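Local coordinates for uncharacterized protein (Arthrobacter sp., PDB 3KOP), which is of unknown function but adopts a cyclophilin-like fold and belongs to a family of uncharacterised proteins, DUF3830, at residues 55-63 against 71-79; 25-33 against 162-170. One frame throughout, in Å; residues are numbered along the deposited sequence. Where two conformers were deposited one is given.

Interaction 1 of 2, residues 55-63 against 71-79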
ATOM      1  N   LEU F  55       7.718 -33.163   9.145  1.00 15.48           N
ATOM      2  CA  LEU F  55       8.394 -32.849  10.399  1.00 15.43           C
ATOM      3  C   LEU F  55       9.246 -34.030  10.873  1.00 16.72           C
ATOM      4  O   LEU F  55       8.896 -35.202  10.637  1.00 16.45           O
ATOM      5  CB  LEU F  55       7.397 -32.455  11.470  1.00 15.52           C
ATOM      6  CG  LEU F  55       6.566 -31.199  11.185  1.00 15.04           C
ATOM      7  CD1 LEU F  55       5.555 -30.986  12.335  1.00 14.68           C
ATOM      8  CD2 LEU F  55       7.422 -29.954  10.927  1.00 14.39           C
ATOM      9  N   PRO F  56      10.343 -33.723  11.566  1.00 17.13           N
ATOM     10  CA  PRO F  56      10.708 -32.350  11.957  1.00 17.22           C
ATOM     11  C   PRO F  56      11.393 -31.539  10.852  1.00 17.24           C
ATOM     12  O   PRO F  56      11.944 -32.119   9.921  1.00 16.72           O
ATOM     13  CB  PRO F  56      11.689 -32.583  13.105  1.00 17.30           C
ATOM     14  CG  PRO F  56      12.327 -33.881  12.784  1.00 17.82           C
ATOM     15  CD  PRO F  56      11.253 -34.711  12.164  1.00 17.59           C
ATOM     16  N   GLN F  57      11.345 -30.215  10.974  1.00 17.47           N
ATOM     17  CA  GLN F  57      12.094 -29.295  10.119  1.00 17.72           C
ATOM     18  C   GLN F  57      12.829 -28.311  11.013  1.00 18.63           C
ATOM     19  O   GLN F  57      12.254 -27.673  11.934  1.00 18.02           O
ATOM     20  CB  GLN F  57      11.184 -28.552   9.146  1.00 17.90           C
ATOM     21  CG  GLN F  57      10.541 -29.448   8.113  1.00 18.35           C
ATOM     22  CD  GLN F  57      11.541 -29.970   7.091  1.00 18.55           C
ATOM     23  OE1 GLN F  57      12.368 -29.218   6.601  1.00 18.49           O
ATOM     24  NE2 GLN F  57      11.416 -31.247   6.721  1.00 16.38           N
ATOM     25  N   SER F  58      14.106 -28.150  10.705  1.00 19.18           N
ATOM     26  CA  SER F  58      15.011 -27.510  11.610  1.00 20.20           C
ATOM     27  C   SER F  58      16.119 -26.853  10.843  1.00 20.09           C
ATOM     28  O   SER F  58      16.788 -27.484  10.025  1.00 20.01           O
ATOM     29  CB  SER F  58      15.586 -28.556  12.546  1.00 20.30           C
ATOM     30  OG  SER F  58      16.337 -27.952  13.581  1.00 24.01           O
ATOM     31  N   SER F  59      16.323 -25.582  11.121  1.00 18.96           N
ATOM     32  CA  SER F  59      17.377 -24.863  10.453  1.00 18.59           C
ATOM     33  C   SER F  59      17.678 -23.548  11.162  1.00 17.34           C
ATOM     34  O   SER F  59      16.931 -23.117  12.023  1.00 16.24           O
ATOM     35  CB  SER F  59      16.956 -24.610   9.016  1.00 19.17           C
ATOM     36  OG  SER F  59      17.974 -23.955   8.300  1.00 22.15           O
ATOM     37  N   GLN F  60      18.790 -22.938  10.789  1.00 16.46           N
ATOM     38  CA  GLN F  60      19.219 -21.629  11.312  1.00 16.07           C
ATOM     39  C   GLN F  60      18.052 -20.669  11.352  1.00 15.30           C
ATOM     40  O   GLN F  60      17.291 -20.556  10.386  1.00 14.52           O
ATOM     41  CB  GLN F  60      20.324 -21.069  10.389  1.00 16.13           C
ATOM     42  CG  GLN F  60      20.669 -19.609  10.574  1.00 16.59           C
ATOM     43  CD  GLN F  60      21.481 -19.394  11.826  1.00 18.16           C
ATOM     44  OE1 GLN F  60      22.549 -19.969  11.956  1.00 18.69           O
ATOM     45  NE2 GLN F  60      20.980 -18.551  12.750  1.00 16.04           N
ATOM     46  N   VAL F  61      17.919 -19.960  12.467  1.00 15.16           N
ATOM     47  CA  VAL F  61      16.854 -18.969  12.629  1.00 14.31           C
ATOM     48  C   VAL F  61      17.295 -17.602  12.097  1.00 14.54           C
ATOM     49  O   VAL F  61      18.493 -17.235  12.124  1.00 14.96           O
ATOM     50  CB  VAL F  61      16.407 -18.848  14.124  1.00 14.43           C
ATOM     51  CG1 VAL F  61      17.426 -18.025  14.942  1.00 13.59           C
ATOM     52  CG2 VAL F  61      14.969 -18.207  14.212  1.00 14.30           C
ATOM     53  N   PHE F  62      16.331 -16.829  11.623  1.00 14.03           N
ATOM     54  CA  PHE F  62      16.579 -15.452  11.232  1.00 14.52           C
ATOM     55  C   PHE F  62      15.493 -14.576  11.822  1.00 14.14           C
ATOM     56  O   PHE F  62      14.368 -15.000  11.952  1.00 14.11           O
ATOM     57  CB  PHE F  62      16.549 -15.308   9.717  1.00 15.01           C
ATOM     58  CG  PHE F  62      17.542 -16.177   8.997  1.00 14.68           C
ATOM     59  CD1 PHE F  62      18.835 -15.755   8.813  1.00 16.40           C
ATOM     60  CD2 PHE F  62      17.154 -17.368   8.427  1.00 16.28           C
ATOM     61  CE1 PHE F  62      19.747 -16.537   8.141  1.00 16.99           C
ATOM     62  CE2 PHE F  62      18.067 -18.157   7.753  1.00 15.95           C
ATOM     63  CZ  PHE F  62      19.361 -17.737   7.614  1.00 16.93           C
ATOM     64  N   HIS F  63      15.852 -13.365  12.221  1.00 13.79           N
ATOM     65  CA  HIS F  63      14.844 -12.368  12.547  1.00 13.49           C
ATOM     66  C   HIS F  63      14.457 -11.585  11.300  1.00 13.89           C
ATOM     67  O   HIS F  63      15.318 -11.178  10.530  1.00 14.14           O
ATOM     68  CB  HIS F  63      15.339 -11.388  13.574  1.00 13.52           C
ATOM     69  CG  HIS F  63      14.229 -10.644  14.237  1.00 13.40           C
ATOM     70  ND1 HIS F  63      13.483  -9.701  13.568  1.00 11.94           N
ATOM     71  CD2 HIS F  63      13.694 -10.752  15.475  1.00 13.94           C
ATOM     72  CE1 HIS F  63      12.541  -9.243  14.379  1.00 13.79           C
ATOM     73  NE2 HIS F  63      12.659  -9.845  15.547  1.00 14.14           N
ATOM     74  N   ILE F  71      10.245 -14.175  13.353  1.00 13.04           N
ATOM     75  CA  ILE F  71      11.444 -15.005  13.174  1.00 12.88           C
ATOM     76  C   ILE F  71      11.074 -16.109  12.188  1.00 13.88           C
ATOM     77  O   ILE F  71       9.907 -16.410  12.004  1.00 13.42           O
ATOM     78  CB  ILE F  71      12.026 -15.605  14.495  1.00 12.88           C
ATOM     79  CG1 ILE F  71      10.992 -16.459  15.246  1.00 12.97           C
ATOM     80  CG2 ILE F  71      12.609 -14.501  15.358  1.00 12.56           C
ATOM     81  CD1 ILE F  71      11.594 -17.520  16.245  1.00 12.34           C
ATOM     82  N   TYR F  72      12.077 -16.694  11.536  1.00 13.29           N
ATOM     83  CA  TYR F  72      11.790 -17.723  10.547  1.00 13.81           C
ATOM     84  C   TYR F  72      13.028 -18.582  10.275  1.00 13.78           C
ATOM     85  O   TYR F  72      14.137 -18.236  10.697  1.00 14.22           O
ATOM     86  CB  TYR F  72      11.288 -17.091   9.259  1.00 13.29           C
ATOM     87  CG  TYR F  72      12.300 -16.230   8.572  1.00 13.87           C
ATOM     88  CD1 TYR F  72      12.496 -14.900   8.960  1.00 14.05           C
ATOM     89  CD2 TYR F  72      13.119 -16.757   7.546  1.00 15.10           C
ATOM     90  CE1 TYR F  72      13.432 -14.108   8.332  1.00 13.85           C
ATOM     91  CE2 TYR F  72      14.071 -15.953   6.908  1.00 14.77           C
ATOM     92  CZ  TYR F  72      14.221 -14.638   7.316  1.00 15.17           C
ATOM     93  OH  TYR F  72      15.139 -13.820   6.727  1.00 15.74           O
ATOM     94  N   ASN F  73      12.815 -19.717   9.620  1.00 14.30           N
ATOM     95  CA  ASN F  73      13.901 -20.490   9.073  1.00 14.62           C
ATOM     96  C   ASN F  73      13.610 -20.705   7.599  1.00 14.58           C
ATOM     97  O   ASN F  73      12.517 -20.363   7.111  1.00 14.67           O
ATOM     98  CB  ASN F  73      14.145 -21.797   9.874  1.00 14.56           C
ATOM     99  CG  ASN F  73      13.045 -22.857   9.715  1.00 15.88           C
ATOM    100  OD1 ASN F  73      12.217 -22.785   8.818  1.00 16.30           O
ATOM    101  ND2 ASN F  73      13.044 -23.855  10.614  1.00 16.39           N
ATOM    102  N   LEU F  74      14.603 -21.247   6.898  1.00 15.16           N
ATOM    103  CA  LEU F  74      14.503 -21.537   5.474  1.00 14.79           C
ATOM    104  C   LEU F  74      14.979 -22.974   5.257  1.00 15.32           C
ATOM    105  O   LEU F  74      16.074 -23.330   5.668  1.00 15.27           O
ATOM    106  CB  LEU F  74      15.383 -20.581   4.675  1.00 15.11           C
ATOM    107  CG  LEU F  74      15.112 -19.077   4.758  1.00 15.32           C
ATOM    108  CD1 LEU F  74      16.189 -18.303   3.999  1.00 15.22           C
ATOM    109  CD2 LEU F  74      13.705 -18.729   4.250  1.00 13.71           C
ATOM    110  N   VAL F  75      14.153 -23.790   4.621  1.00 15.24           N
ATOM    111  CA  VAL F  75      14.480 -25.185   4.378  1.00 15.47           C
ATOM    112  C   VAL F  75      14.190 -25.539   2.910  1.00 16.07           C
ATOM    113  O   VAL F  75      13.336 -24.901   2.273  1.00 16.27           O
ATOM    114  CB  VAL F  75      13.678 -26.118   5.315  1.00 15.28           C
ATOM    115  CG1 VAL F  75      14.002 -25.805   6.830  1.00 14.93           C
ATOM    116  CG2 VAL F  75      12.174 -26.065   5.015  1.00 13.93           C
ATOM    117  N   PRO F  76      14.883 -26.554   2.377  1.00 16.36           N
ATOM    118  CA  PRO F  76      14.517 -27.032   1.054  1.00 16.72           C
ATOM    119  C   PRO F  76      13.059 -27.500   1.030  1.00 16.58           C
ATOM    120  O   PRO F  76      12.552 -28.011   2.045  1.00 15.74           O
ATOM    121  CB  PRO F  76      15.468 -28.222   0.821  1.00 17.24           C
ATOM    122  CG  PRO F  76      16.530 -28.097   1.855  1.00 17.32           C
ATOM    123  CD  PRO F  76      15.957 -27.368   2.992  1.00 16.51           C
ATOM    124  N   ALA F  77      12.400 -27.340  -0.120  1.00 16.61           N
ATOM    125  CA  ALA F  77      11.036 -27.850  -0.286  1.00 17.04           C
ATOM    126  C   ALA F  77      10.967 -29.340   0.108  1.00 17.22           C
ATOM    127  O   ALA F  77      11.907 -30.112  -0.136  1.00 16.39           O
ATOM    128  CB  ALA F  77      10.568 -27.666  -1.699  1.00 16.93           C
ATOM    129  N   PHE F  78       9.872 -29.717   0.752  1.00 17.42           N
ATOM    130  CA  PHE F  78       9.732 -31.079   1.288  1.00 18.05           C
ATOM    131  C   PHE F  78       8.449 -31.755   0.819  1.00 18.56           C
ATOM    132  O   PHE F  78       8.365 -32.950   0.877  1.00 19.53           O
ATOM    133  CB  PHE F  78       9.795 -31.059   2.834  1.00 17.93           C
ATOM    134  CG  PHE F  78       8.998 -29.905   3.472  1.00 16.27           C
ATOM    135  CD1 PHE F  78       7.607 -29.953   3.534  1.00 14.88           C
ATOM    136  CD2 PHE F  78       9.646 -28.777   3.947  1.00 15.58           C
ATOM    137  CE1 PHE F  78       6.875 -28.915   4.112  1.00 15.53           C
ATOM    138  CE2 PHE F  78       8.917 -27.712   4.536  1.00 15.50           C
ATOM    139  CZ  PHE F  78       7.544 -27.785   4.615  1.00 15.76           C
ATOM    140  N   ALA F  79       7.462 -30.996   0.366  1.00 18.98           N
ATOM    141  CA  ALA F  79       6.173 -31.566  -0.023  1.00 19.52           C
ATOM    142  C   ALA F  79       6.260 -32.081  -1.448  1.00 19.86           C
ATOM    143  O   ALA F  79       6.913 -31.477  -2.266  1.00 19.38           O
ATOM    144  CB  ALA F  79       5.068 -30.527   0.062  1.00 18.83           C
TER
HETATM  145  O   HOH W   1      13.338 -29.555   4.019  1.00 18.23           O
HETATM  146  O   HOH W   2      17.507 -21.404   7.856  1.00 15.26           O
HETATM  147  O   HOH W   3      17.859 -25.331   5.878  1.00 28.04           O
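Tyr72 holds CG between its own backbone N and carbonyl carbon (chi1 65°), while Phe62 sets CG beside the backbone N, away from the carbonyl (chi1 -58°); together these torsions carry the tyrosine ring under the root of the phenylalanine. Phe62 CB therefore sits over one face of the Tyr72 ring, offset toward its rim and 3.4 Å from CZ, a CH-pi contact. The two rings are slid apart and overlap little, with planes 29° apart. Beyond them Leu74 CD1 packs on Phe62 CE2, and Met171 of a second subunit packs on Phe62. On the face away from Tyr72, Ile71, beta-branched and suited to an extended strand, lays CB and CD1 against Val61 CG2 beside it. Phe62 and Tyr72 also exchange backbone bonds, Phe62 N to Tyr72 O at 2.8 Å and Tyr72 N to Phe62 O at 2.9 Å.

Farther along, waters link the strands where direct backbone pairing stops: one donates to Gln60 O and accepts from Leu74 N, a second donates to Leu74 O, and Ser59 OG bonds to both, which is why a small hydroxyl residue suits this place. Gln57 OE1 rests on Val75 CG2 at 3.5 Å and shares a third water with Pro76 O, while its NE2 hydrogen-bonds to Ala54 O. This is an antiparallel beta hairpin, paired next to its turn and diverging toward its open end.

Interaction 2 of 2, residues 25-33 against 162-170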
ATOM      1  N   ASN F  25       5.198 -28.469  18.105  1.00 16.52           N
ATOM      2  CA  ASN F  25       6.105 -27.728  18.937  1.00 16.08           C
ATOM      3  C   ASN F  25       7.042 -26.904  18.070  1.00 15.88           C
ATOM      4  O   ASN F  25       7.539 -27.365  17.031  1.00 15.68           O
ATOM      5  CB  ASN F  25       6.902 -28.680  19.828  1.00 16.30           C
ATOM      6  CG  ASN F  25       6.064 -29.278  20.914  1.00 17.81           C
ATOM      7  OD1 ASN F  25       5.180 -28.604  21.462  1.00 19.97           O
ATOM      8  ND2 ASN F  25       6.287 -30.561  21.215  1.00 18.01           N
ATOM      9  N   ILE F  26       7.305 -25.691  18.525  1.00 15.34           N
ATOM     10  CA  ILE F  26       8.175 -24.768  17.839  1.00 15.01           C
ATOM     11  C   ILE F  26       9.210 -24.323  18.865  1.00 15.07           C
ATOM     12  O   ILE F  26       8.863 -23.732  19.880  1.00 15.02           O
ATOM     13  CB  ILE F  26       7.427 -23.558  17.297  1.00 14.72           C
ATOM     14  CG1 ILE F  26       6.253 -23.984  16.414  1.00 13.96           C
ATOM     15  CG2 ILE F  26       8.385 -22.658  16.521  1.00 14.60           C
ATOM     16  CD1 ILE F  26       5.276 -22.816  16.005  1.00 14.31           C
ATOM     17  N   THR F  27      10.467 -24.621  18.577  1.00 15.40           N
ATOM     18  CA  THR F  27      11.533 -24.590  19.576  1.00 15.25           C
ATOM     19  C   THR F  27      12.732 -23.833  19.056  1.00 15.43           C
ATOM     20  O   THR F  27      13.130 -24.020  17.901  1.00 15.27           O
ATOM     21  CB  THR F  27      12.008 -26.039  19.926  1.00 15.81           C
ATOM     22  OG1 THR F  27      10.907 -26.812  20.431  1.00 16.00           O
ATOM     23  CG2 THR F  27      13.140 -26.012  20.979  1.00 15.21           C
ATOM     24  N   LEU F  28      13.308 -23.003  19.929  1.00 15.70           N
ATOM     25  CA  LEU F  28      14.614 -22.425  19.743  1.00 16.03           C
ATOM     26  C   LEU F  28      15.597 -23.260  20.556  1.00 17.05           C
ATOM     27  O   LEU F  28      15.513 -23.322  21.785  1.00 16.83           O
ATOM     28  CB  LEU F  28      14.635 -20.958  20.199  1.00 15.58           C
ATOM     29  CG  LEU F  28      13.835 -20.003  19.313  1.00 15.88           C
ATOM     30  CD1 LEU F  28      13.556 -18.663  20.023  1.00 15.34           C
ATOM     31  CD2 LEU F  28      14.556 -19.770  17.984  1.00 13.78           C
ATOM     32  N   GLU F  29      16.531 -23.897  19.879  1.00 18.22           N
ATOM     33  CA  GLU F  29      17.317 -24.972  20.500  1.00 19.50           C
ATOM     34  C   GLU F  29      18.366 -24.460  21.453  1.00 20.01           C
ATOM     35  O   GLU F  29      18.630 -25.098  22.458  1.00 20.10           O
ATOM     36  CB  GLU F  29      18.041 -25.788  19.451  1.00 20.21           C
ATOM     37  CG  GLU F  29      17.166 -26.356  18.355  1.00 23.26           C
ATOM     38  CD  GLU F  29      16.519 -27.659  18.713  1.00 27.54           C
ATOM     39  OE1 GLU F  29      16.318 -27.940  19.913  1.00 32.85           O
ATOM     40  OE2 GLU F  29      16.216 -28.417  17.776  1.00 32.35           O
ATOM     41  N   LYS F  30      18.996 -23.336  21.122  1.00 20.63           N
ATOM     42  CA  LYS F  30      20.069 -22.790  21.943  1.00 21.10           C
ATOM     43  C   LYS F  30      19.480 -22.084  23.142  1.00 20.91           C
ATOM     44  O   LYS F  30      19.878 -22.346  24.281  1.00 21.05           O
ATOM     45  CB  LYS F  30      20.930 -21.829  21.132  1.00 22.03           C
ATOM     46  CG  LYS F  30      22.104 -21.236  21.864  1.00 24.63           C
ATOM     47  CD  LYS F  30      22.978 -20.460  20.904  1.00 29.77           C
ATOM     48  CE  LYS F  30      24.126 -19.728  21.616  1.00 32.43           C
ATOM     49  NZ  LYS F  30      23.746 -18.300  21.858  1.00 36.45           N
ATOM     50  N   ARG F  31      18.522 -21.200  22.927  1.00 19.87           N
ATOM     51  CA  ARG F  31      17.849 -20.591  24.079  1.00 19.68           C
ATOM     52  C   ARG F  31      16.963 -21.589  24.866  1.00 19.65           C
ATOM     53  O   ARG F  31      16.593 -21.325  26.006  1.00 19.65           O
ATOM     54  CB  ARG F  31      17.063 -19.356  23.652  1.00 19.76           C
ATOM     55  CG  ARG F  31      17.952 -18.196  23.189  1.00 19.20           C
ATOM     56  CD  ARG F  31      17.198 -17.210  22.357  1.00 18.73           C
ATOM     57  NE  ARG F  31      18.016 -16.041  22.064  1.00 18.37           N
ATOM     58  CZ  ARG F  31      18.990 -15.999  21.163  1.00 18.67           C
ATOM     59  NH1 ARG F  31      19.263 -17.047  20.385  1.00 19.21           N
ATOM     60  NH2 ARG F  31      19.683 -14.875  21.006  1.00 18.27           N
ATOM     61  N   GLY F  32      16.601 -22.717  24.264  1.00 19.61           N
ATOM     62  CA  GLY F  32      15.793 -23.712  24.949  1.00 19.53           C
ATOM     63  C   GLY F  32      14.380 -23.264  25.253  1.00 19.73           C
ATOM     64  O   GLY F  32      13.840 -23.576  26.313  1.00 19.77           O
ATOM     65  N   VAL F  33      13.754 -22.562  24.313  1.00 19.34           N
ATOM     66  CA  VAL F  33      12.400 -22.082  24.488  1.00 18.93           C
ATOM     67  C   VAL F  33      11.506 -22.751  23.466  1.00 19.13           C
ATOM     68  O   VAL F  33      11.852 -22.789  22.271  1.00 19.49           O
ATOM     69  CB  VAL F  33      12.331 -20.541  24.327  1.00 19.40           C
ATOM     70  CG1 VAL F  33      10.896 -20.022  24.496  1.00 18.31           C
ATOM     71  CG2 VAL F  33      13.269 -19.878  25.318  1.00 18.28           C
HETATM   72  N   MSE F 162       7.927 -17.162  24.015  1.00 17.51           N
HETATM   73  CA  MSE F 162       8.515 -17.169  22.695  1.00 16.60           C
HETATM   74  C   MSE F 162       8.810 -15.734  22.253  1.00 16.37           C
HETATM   75  O   MSE F 162       9.880 -15.456  21.722  1.00 15.94           O
HETATM   76  CB  MSE F 162       7.631 -17.882  21.676  1.00 17.07           C
HETATM   77  CG  MSE F 162       8.206 -17.913  20.225  1.00 17.15           C
HETATM   78 SE   MSE F 162       9.992 -18.712  20.084  0.75 19.25          SE
HETATM   79  CE  MSE F 162       9.610 -20.377  20.840  1.00  8.87           C
ATOM     80  N   ALA F 163       7.855 -14.829  22.463  1.00 15.85           N
ATOM     81  CA  ALA F 163       8.066 -13.424  22.126  1.00 16.16           C
ATOM     82  C   ALA F 163       9.301 -12.845  22.823  1.00 15.75           C
ATOM     83  O   ALA F 163      10.084 -12.128  22.183  1.00 16.14           O
ATOM     84  CB  ALA F 163       6.797 -12.571  22.420  1.00 15.43           C
ATOM     85  N   ALA F 164       9.485 -13.167  24.103  1.00 15.15           N
ATOM     86  CA  ALA F 164      10.654 -12.698  24.866  1.00 14.83           C
ATOM     87  C   ALA F 164      11.961 -13.270  24.285  1.00 14.79           C
ATOM     88  O   ALA F 164      12.969 -12.560  24.183  1.00 14.09           O
ATOM     89  CB  ALA F 164      10.507 -13.003  26.400  1.00 14.59           C
ATOM     90  N   ALA F 165      11.915 -14.521  23.810  1.00 14.86           N
ATOM     91  CA  ALA F 165      13.093 -15.137  23.151  1.00 14.90           C
ATOM     92  C   ALA F 165      13.432 -14.452  21.816  1.00 15.17           C
ATOM     93  O   ALA F 165      14.599 -14.275  21.454  1.00 15.31           O
ATOM     94  CB  ALA F 165      12.872 -16.643  22.945  1.00 14.47           C
ATOM     95  N   CYS F 166      12.397 -14.100  21.071  1.00 15.74           N
ATOM     96  CA  CYS F 166      12.558 -13.459  19.755  1.00 15.94           C
ATOM     97  C   CYS F 166      13.125 -12.032  19.872  1.00 15.68           C
ATOM     98  O   CYS F 166      13.985 -11.636  19.084  1.00 15.94           O
ATOM     99  CB  CYS F 166      11.213 -13.436  19.025  1.00 15.72           C
ATOM    100  SG  CYS F 166      10.560 -15.030  18.518  1.00 16.13           S
ATOM    101  N   GLN F 167      12.693 -11.297  20.893  1.00 16.35           N
ATOM    102  CA  GLN F 167      13.271  -9.990  21.176  0.50 16.86           C
ATOM    103  C   GLN F 167      14.771 -10.157  21.484  1.00 16.60           C
ATOM    104  O   GLN F 167      15.584  -9.351  21.046  1.00 15.99           O
ATOM    105  CB  GLN F 167      12.535  -9.267  22.318  0.50 17.30           C
ATOM    106  CG  GLN F 167      11.033  -8.961  22.079  0.50 18.86           C
ATOM    107  CD  GLN F 167      10.741  -7.815  21.110  0.50 20.13           C
ATOM    108  OE1 GLN F 167      11.630  -7.228  20.515  0.50 18.57           O
ATOM    109  NE2 GLN F 167       9.454  -7.515  20.949  0.50 23.88           N
ATOM    110  N   ASP F 168      15.130 -11.220  22.183  1.00 16.14           N
ATOM    111  CA  ASP F 168      16.496 -11.499  22.486  1.00 16.54           C
ATOM    112  C   ASP F 168      17.270 -11.923  21.209  1.00 16.28           C
ATOM    113  O   ASP F 168      18.453 -11.644  21.097  1.00 16.54           O
ATOM    114  CB  ASP F 168      16.580 -12.586  23.569  1.00 17.04           C
ATOM    115  CG  ASP F 168      18.001 -12.833  24.016  1.00 17.37           C
ATOM    116  OD1 ASP F 168      18.529 -11.979  24.725  1.00 19.71           O
ATOM    117  OD2 ASP F 168      18.598 -13.849  23.635  1.00 16.33           O
ATOM    118  N   ILE F 169      16.619 -12.586  20.248  1.00 15.94           N
ATOM    119  CA  ILE F 169      17.258 -12.799  18.947  1.00 15.71           C
ATOM    120  C   ILE F 169      17.509 -11.453  18.249  1.00 16.00           C
ATOM    121  O   ILE F 169      18.575 -11.227  17.668  1.00 16.39           O
ATOM    122  CB  ILE F 169      16.454 -13.759  18.054  1.00 15.36           C
ATOM    123  CG1 ILE F 169      16.488 -15.151  18.660  1.00 15.02           C
ATOM    124  CG2 ILE F 169      16.981 -13.760  16.605  1.00 13.68           C
ATOM    125  CD1 ILE F 169      15.492 -16.138  18.019  1.00 14.53           C
ATOM    126  N   TRP F 170      16.541 -10.552  18.334  1.00 16.51           N
ATOM    127  CA  TRP F 170      16.651  -9.242  17.708  1.00 16.87           C
ATOM    128  C   TRP F 170      17.858  -8.471  18.303  1.00 17.56           C
ATOM    129  O   TRP F 170      18.696  -7.971  17.559  1.00 17.73           O
ATOM    130  CB  TRP F 170      15.323  -8.475  17.858  1.00 16.93           C
ATOM    131  CG  TRP F 170      15.397  -7.057  17.429  1.00 18.20           C
ATOM    132  CD1 TRP F 170      15.868  -6.579  16.239  1.00 19.00           C
ATOM    133  CD2 TRP F 170      14.961  -5.913  18.176  1.00 18.81           C
ATOM    134  NE1 TRP F 170      15.787  -5.190  16.216  1.00 19.19           N
ATOM    135  CE2 TRP F 170      15.227  -4.766  17.389  1.00 19.06           C
ATOM    136  CE3 TRP F 170      14.396  -5.742  19.446  1.00 20.67           C
ATOM    137  CZ2 TRP F 170      14.939  -3.467  17.832  1.00 20.66           C
ATOM    138  CZ3 TRP F 170      14.094  -4.438  19.873  1.00 21.45           C
ATOM    139  CH2 TRP F 170      14.378  -3.327  19.066  1.00 20.61           C
TER
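Strand 25-28 runs at 35° to helix 162-170, their axes 10.3 Å apart at the closest, and the chain then turns through 29-31 into a G1 beta bulge, in which Gly32 and Val33 both face Leu28. Gly32 takes a positive phi that suits glycine, and Val33 is brought round to the helix alongside Leu28.

Leu28 carries much of the apolar contact. Its CD1 lies 3.6 Å from both Met162 SE and Ala165 CB, while CD2 meets Ile169 CD1 tip to tip. Ala165 is small enough to let the strand residues come close to the helix, and Val33 CG2 rests on the same methyl group. Selenomethionine Met162, bent at both chi2 and chi3, curls its CE to 3.6 Å from Ile26 O; Val33 CG1 packs on that methyl at 3.9 Å.

Arg31 reaches across with its chain extended from CG to NE. Its NE gives a salt-bridge hydrogen bond of 2.8 Å to Asp168 OD2, on the oxygen's anti lone pair; NH2 adds a weak bond to the same atom. The carboxylate plane stands 61° from the guanidinium, and Ile169 CG1 covers the centre of one guanidinium face, 3.6 Å from CZ. NH1 pairs with Glu177 and NH2 with Gly173 O, while Asp168 OD1 forms a salt bridge with Arg175 of a second subunit. Were Arg31 an alanine, Asp168 OD2 and Glu177 would probably lose their common positive partner, and Ile169 CG1 the flat group lying over it. The arrangement is a helix packed over one face of the sheet, against the end of the hairpin of strands 23-28 and 33-39, through an apolar seam bordered by a salt bridge, within the cyclophilin-like fold.

The two contacts have centres about 14 Å apart and involve the same antiparallel sheet. Along the chain interaction 1, a local hairpin, is nested inside the long loop closed by interaction 2, which brings strand 23-28 to helix 159-172 late in the sequence. Strand 178-183 lies between strands 23-28 and 57-63, pairing with both. The contacts also touch directly: Ile71 CD1 packs on Cys166 SG at 3.5 Å, Val61 CG1 reaches Ile169 CD1, and the His63 and Trp170 rings meet. Helix 159-172 thus covers parts of both contacts, and since both also touch a second subunit, this side of the sheet and its helix also take part in the subunit interface.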